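Local coordinates for structural protein (unclassified Rudivirus, PDB 6WQ0) that self-assembles into a helical, rod-shaped nucleocapsid, wrapping around the viral DNA and holding it in the A-form, which probably protects the genome under extreme conditions, at residues C[58-62]-C[120-125]. Residue numbers count along the deposited sequence, not the author numbering.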
loop_
_atom_site.group_PDB
_atom_site.type_symbol
_atom_site.label_atom_id
_atom_site.label_comp_id
_atom_site.label_asym_id
_atom_site.label_seq_id
_atom_site.Cartn_x
_atom_site.Cartn_y
_atom_site.Cartn_z
ATOM N N GLN C 58 -52.724 -69.451 1.218
ATOM C CA GLN C 58 -53.776 -70.456 1.337
ATOM C C GLN C 58 -53.999 -71.207 0.029
ATOM O O GLN C 58 -54.173 -72.432 0.031
ATOM C CB GLN C 58 -55.071 -69.798 1.794
ATOM C CG GLN C 58 -55.033 -69.303 3.208
ATOM C CD GLN C 58 -56.407 -69.028 3.744
ATOM O OE1 GLN C 58 -57.207 -68.349 3.105
ATOM N NE2 GLN C 58 -56.701 -69.566 4.918
ATOM N N VAL C 59 -54.015 -70.495 -1.099
ATOM C CA VAL C 59 -54.219 -71.159 -2.378
ATOM C C VAL C 59 -53.038 -72.058 -2.707
ATOM O O VAL C 59 -53.218 -73.125 -3.297
ATOM C CB VAL C 59 -54.480 -70.124 -3.490
ATOM C CG1 VAL C 59 -54.514 -70.794 -4.847
ATOM C CG2 VAL C 59 -55.786 -69.401 -3.240
ATOM N N SER C 60 -51.820 -71.660 -2.339
ATOM C CA SER C 60 -50.671 -72.541 -2.523
ATOM C C SER C 60 -50.847 -73.836 -1.739
ATOM O O SER C 60 -50.641 -74.937 -2.270
ATOM C CB SER C 60 -49.396 -71.815 -2.100
ATOM O OG SER C 60 -48.243 -72.595 -2.355
ATOM N N ALA C 61 -51.239 -73.719 -0.467
ATOM C CA ALA C 61 -51.503 -74.907 0.342
ATOM C C ALA C 61 -52.562 -75.795 -0.300
ATOM O O ALA C 61 -52.462 -77.025 -0.259
ATOM C CB ALA C 61 -51.930 -74.492 1.746
ATOM N N VAL C 62 -53.590 -75.190 -0.894
ATOM C CA VAL C 62 -54.644 -75.980 -1.530
ATOM C C VAL C 62 -54.121 -76.664 -2.788
ATOM O O VAL C 62 -54.442 -77.825 -3.061
ATOM C CB VAL C 62 -55.868 -75.097 -1.837
ATOM C CG1 VAL C 62 -56.846 -75.834 -2.725
ATOM C CG2 VAL C 62 -56.544 -74.671 -0.557
ATOM N N ALA C 120 -62.260 -75.799 -5.087
ATOM C CA ALA C 120 -61.412 -75.857 -3.898
ATOM C C ALA C 120 -60.838 -74.487 -3.548
ATOM O O ALA C 120 -60.782 -74.108 -2.370
ATOM C CB ALA C 120 -60.288 -76.869 -4.102
ATOM N N VAL C 121 -60.423 -73.722 -4.558
ATOM C CA VAL C 121 -59.850 -72.400 -4.314
ATOM C C VAL C 121 -60.913 -71.441 -3.790
ATOM O O VAL C 121 -60.696 -70.720 -2.806
ATOM C CB VAL C 121 -59.182 -71.861 -5.591
ATOM C CG1 VAL C 121 -58.695 -70.449 -5.370
ATOM C CG2 VAL C 121 -58.023 -72.738 -5.984
ATOM N N THR C 122 -62.078 -71.407 -4.437
ATOM C CA THR C 122 -63.126 -70.521 -3.948
ATOM C C THR C 122 -63.663 -70.965 -2.594
ATOM O O THR C 122 -64.192 -70.135 -1.853
ATOM C CB THR C 122 -64.256 -70.414 -4.974
ATOM O OG1 THR C 122 -65.226 -69.461 -4.524
ATOM C CG2 THR C 122 -64.918 -71.730 -5.165
ATOM N N ASN C 123 -63.502 -72.237 -2.233
ATOM C CA ASN C 123 -63.883 -72.678 -0.901
ATOM C C ASN C 123 -62.885 -72.203 0.147
ATOM O O ASN C 123 -63.282 -71.751 1.223
ATOM C CB ASN C 123 -64.014 -74.199 -0.879
ATOM C CG ASN C 123 -64.411 -74.732 0.474
ATOM O OD1 ASN C 123 -65.590 -74.897 0.765
ATOM N ND2 ASN C 123 -63.424 -75.022 1.306
ATOM N N ILE C 124 -61.586 -72.294 -0.143
ATOM C CA ILE C 124 -60.617 -71.796 0.829
ATOM C C ILE C 124 -60.714 -70.281 0.965
ATOM O O ILE C 124 -60.372 -69.726 2.015
ATOM C CB ILE C 124 -59.186 -72.247 0.471
ATOM C CG1 ILE C 124 -58.281 -72.196 1.703
ATOM C CG2 ILE C 124 -58.582 -71.382 -0.613
ATOM C CD1 ILE C 124 -58.583 -73.235 2.723
ATOM N N ILE C 125 -61.188 -69.582 -0.067
ATOM C CA ILE C 125 -61.233 -68.123 0.011
ATOM C C ILE C 125 -62.539 -67.628 0.624
ATOM O O ILE C 125 -62.523 -66.857 1.589
ATOM C CB ILE C 125 -61.002 -67.485 -1.369
ATOM C CG1 ILE C 125 -59.592 -67.797 -1.856
ATOM C CG2 ILE C 125 -61.186 -65.985 -1.298
ATOM C CD1 ILE C 125 -59.252 -67.149 -3.156
#
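Two helices of this all-helical coat protein run in largely opposite senses here, their local axes 139° apart in N-to-C direction and 9.7 Å apart at closest approach. Each backbone keeps its own i to i+4 bonding, as in Val62 N to Gln58 O (3.0 Å) and Ile124 N to Ala120 O (3.0 Å), and the two segments meet mainly through apolar side chains, joining helix 50-64 to helix 115-126, the last helix of the chain. The approach is tightest at Val59 and Val121, whose CA atoms lie 6.1 Å apart; these short, beta-branched residues fill the space without forcing the helices away from each other. Val59 CG2 rests 3.8 Å from Val121 CG1 and 4.1 Å from Ile125 CD1, the longer isoleucine bringing its end back to the interface. One turn on, Val62 points at the partner helix and sits between Ala120 and Ile124, where the small methyl of Ala120 leaves it room. Around this seam, helix 71-89 adds Gln77 against Val59 and Tyr79 against Val121. Ser60, turned from the interface, packs on a DNA phosphate, so helix 50-64 meets nucleic acid and protein with different faces. At the exposed margin Gln58 suits both surroundings: its aliphatic CB lies 4.0 Å from Ile124 CG1, while its amide stays at the exposed edge. Deeper in, Val62 CG2 meets Ile124 CB at 3.7 Å and Val62 CG1 meets Ala120 CB at 3.8 Å.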